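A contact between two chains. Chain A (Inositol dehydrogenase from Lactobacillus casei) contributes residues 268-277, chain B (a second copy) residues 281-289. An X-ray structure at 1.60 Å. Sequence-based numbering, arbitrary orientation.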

# COMPACT_ATOMS: atom_id res chain seq x y z
N THR A 268 -8.16 -7.69 21.07
CA THR A 268 -7.69 -9.02 21.45
C THR A 268 -7.72 -9.97 20.26
O THR A 268 -7.04 -10.99 20.27
CB THR A 268 -8.54 -9.60 22.60
OG1 THR A 268 -9.92 -9.58 22.24
CG2 THR A 268 -8.33 -8.78 23.87
N LYS A 269 -8.48 -9.63 19.21
CA LYS A 269 -8.65 -10.54 18.08
C LYS A 269 -8.16 -9.94 16.77
O LYS A 269 -8.26 -10.57 15.71
CB LYS A 269 -10.12 -10.90 17.90
CG LYS A 269 -10.80 -11.39 19.17
CD LYS A 269 -12.07 -12.14 18.84
CE LYS A 269 -12.90 -11.37 17.84
NZ LYS A 269 -13.96 -12.21 17.20
N GLY A 270 -7.63 -8.72 16.83
CA GLY A 270 -7.25 -8.04 15.61
C GLY A 270 -6.83 -6.61 15.83
O GLY A 270 -6.73 -6.14 16.96
N MET A 271 -6.56 -5.92 14.74
CA MET A 271 -6.02 -4.58 14.81
C MET A 271 -6.56 -3.85 13.59
O MET A 271 -6.81 -4.48 12.56
CB MET A 271 -4.50 -4.69 14.73
CG MET A 271 -3.74 -3.43 14.87
SD MET A 271 -1.99 -3.89 15.05
CE MET A 271 -1.33 -2.21 14.99
N LEU A 272 -6.80 -2.55 13.71
CA LEU A 272 -7.10 -1.79 12.51
C LEU A 272 -6.50 -0.41 12.60
O LEU A 272 -6.21 0.08 13.70
CB LEU A 272 -8.60 -1.75 12.24
CG LEU A 272 -9.48 -1.19 13.33
CD1 LEU A 272 -9.57 0.33 13.18
CD2 LEU A 272 -10.90 -1.79 13.29
N ARG A 273 -6.26 0.19 11.44
CA ARG A 273 -5.80 1.56 11.37
C ARG A 273 -6.70 2.34 10.45
O ARG A 273 -7.10 1.87 9.39
CB ARG A 273 -4.34 1.61 10.87
CG ARG A 273 -3.37 1.07 11.89
CD ARG A 273 -1.95 1.09 11.37
NE ARG A 273 -1.02 0.76 12.45
CZ ARG A 273 0.23 0.35 12.27
NH1 ARG A 273 0.70 0.21 11.05
NH2 ARG A 273 0.99 0.08 13.32
N ILE A 274 -7.05 3.53 10.89
CA ILE A 274 -7.82 4.46 10.08
C ILE A 274 -6.82 5.50 9.59
O ILE A 274 -6.23 6.22 10.38
CB ILE A 274 -8.90 5.12 10.93
CG1 ILE A 274 -9.77 4.02 11.55
CG2 ILE A 274 -9.71 6.09 10.09
CD1 ILE A 274 -10.37 4.40 12.88
N ALA A 275 -6.62 5.52 8.27
CA ALA A 275 -5.68 6.42 7.59
C ALA A 275 -4.26 6.29 8.11
O ALA A 275 -3.63 7.28 8.49
CB ALA A 275 -6.16 7.87 7.64
N GLN A 276 -3.78 5.05 8.11
CA GLN A 276 -2.37 4.73 8.34
C GLN A 276 -1.48 5.75 7.65
O GLN A 276 -0.50 6.24 8.23
CB GLN A 276 -2.14 3.33 7.79
CG GLN A 276 -0.75 2.82 7.87
CD GLN A 276 -0.70 1.34 7.59
OE1 GLN A 276 -0.57 0.55 8.51
NE2 GLN A 276 -0.80 0.95 6.32
N VAL A 277 -1.82 6.07 6.40
CA VAL A 277 -1.25 7.24 5.75
C VAL A 277 -2.40 8.05 5.14
O VAL A 277 -3.44 7.49 4.77
CB VAL A 277 -0.22 6.86 4.68
CG1 VAL A 277 1.02 6.21 5.32
CG2 VAL A 277 -0.84 5.92 3.66
N ASN B 281 -12.14 2.69 1.45
CA ASN B 281 -12.06 3.80 2.39
C ASN B 281 -10.63 3.86 2.94
O ASN B 281 -9.74 3.30 2.33
CB ASN B 281 -13.08 3.64 3.51
CG ASN B 281 -12.98 2.30 4.22
OD1 ASN B 281 -11.91 1.70 4.31
ND2 ASN B 281 -14.12 1.81 4.70
N LEU B 282 -10.44 4.50 4.10
CA LEU B 282 -9.09 4.65 4.65
C LEU B 282 -8.77 3.63 5.74
O LEU B 282 -7.79 3.80 6.46
CB LEU B 282 -8.87 6.07 5.21
CG LEU B 282 -8.99 7.17 4.16
CD1 LEU B 282 -9.07 8.54 4.81
CD2 LEU B 282 -7.77 7.07 3.26
N VAL B 283 -9.57 2.57 5.83
CA VAL B 283 -9.37 1.55 6.88
C VAL B 283 -8.56 0.35 6.42
O VAL B 283 -8.84 -0.28 5.39
CB VAL B 283 -10.73 1.05 7.46
CG1 VAL B 283 -10.46 0.03 8.59
CG2 VAL B 283 -11.57 2.22 7.98
N THR B 284 -7.52 0.04 7.19
CA THR B 284 -6.75 -1.17 7.01
C THR B 284 -7.04 -2.08 8.19
O THR B 284 -7.07 -1.64 9.33
CB THR B 284 -5.24 -0.84 6.98
OG1 THR B 284 -4.96 0.04 5.89
CG2 THR B 284 -4.43 -2.12 6.80
N VAL B 285 -7.27 -3.36 7.90
CA VAL B 285 -7.56 -4.36 8.93
C VAL B 285 -6.43 -5.36 8.98
O VAL B 285 -5.90 -5.78 7.95
CB VAL B 285 -8.87 -5.09 8.59
CG1 VAL B 285 -9.19 -6.14 9.67
CG2 VAL B 285 -10.03 -4.10 8.48
N MET B 286 -6.01 -5.74 10.18
CA MET B 286 -4.97 -6.73 10.33
C MET B 286 -5.48 -7.83 11.24
O MET B 286 -5.75 -7.59 12.41
CB MET B 286 -3.71 -6.10 10.93
CG MET B 286 -3.30 -4.82 10.21
SD MET B 286 -1.83 -4.07 10.93
CE MET B 286 -2.20 -2.35 10.59
N ASN B 287 -5.61 -9.04 10.71
CA ASN B 287 -6.02 -10.17 11.54
C ASN B 287 -5.30 -11.42 11.06
O ASN B 287 -4.25 -11.31 10.41
CB ASN B 287 -7.55 -10.35 11.52
CG ASN B 287 -8.10 -10.53 10.11
OD1 ASN B 287 -7.38 -10.94 9.19
ND2 ASN B 287 -9.40 -10.25 9.94
N GLU B 288 -5.84 -12.59 11.37
CA GLU B 288 -5.15 -13.84 11.02
C GLU B 288 -4.98 -14.04 9.52
O GLU B 288 -4.12 -14.80 9.09
CB GLU B 288 -5.85 -15.05 11.66
CG GLU B 288 -7.35 -15.11 11.48
CD GLU B 288 -8.09 -14.11 12.35
OE1 GLU B 288 -9.27 -13.84 12.06
OE2 GLU B 288 -7.48 -13.59 13.31
N GLU B 289 -5.78 -13.34 8.72
CA GLU B 289 -5.64 -13.46 7.27
C GLU B 289 -4.49 -12.64 6.68
O GLU B 289 -4.09 -12.88 5.55
CB GLU B 289 -6.96 -13.13 6.57
CG GLU B 289 -7.67 -14.36 6.02
CD GLU B 289 -9.16 -14.33 6.27
OE1 GLU B 289 -9.86 -13.52 5.62
OE2 GLU B 289 -9.64 -15.11 7.13
O HOH W 1 -5.18 2.75 6.64

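What does Met B286, the residue with the most surface covered by the other stretch, do here? Its backbone pairs with Met A271 in an antiparallel bridge: Met B286 N donates to Met A271 O at 2.8 Å, nearly straight at 168°, while Met A271 N reaches Met B286 O at 3.0 Å with a more bent 139°. Both side chains leave on the same face of the sheet, so the sulfurs come together, Met A271 SD lying 4.1 Å from Met B286 SD. The end of Met B286 also comes nearer to the partner strand, with CE 3.5 Å from Arg A273 CD and over one face of the guanidinium.

What keeps that guanidinium in place? Within its own stretch, Arg A273 NH1 donates to Gln A276 OE1 at 2.9 Å; the group has further hydrogen bonds elsewhere in the structure. Gln A276 OE1 is also 3.9 Å from Met B286 CE, so the methyl group lies close to both partners of this bond.

How does Leu B282 cover so much surface from just outside the strand? Its CB points toward chain A and lies 4.1 Å from Ala A275 CB, and its carbonyl extends the backbone ladder, Leu B282 O accepting from Ala A275 N at 2.8 Å. A water also donates to Leu B282 O at 2.8 Å. It accepts from Gln A276 N at 3.1 Å and lies 2.8 Å from Thr B284 OG1, to which it is hydrogen-bonded, so one solvent molecule links both chains.

What joins the two ends of the contact? Arg A273 and Thr B284 form the middle rung: Arg A273 N to Thr B284 O and Thr B284 N to Arg A273 O are both 2.9 Å. On the other face, Leu A272 and Ile A274 meet Val B283 more loosely, with Ile A274 CG1 4.4 Å from Val B283 CG2.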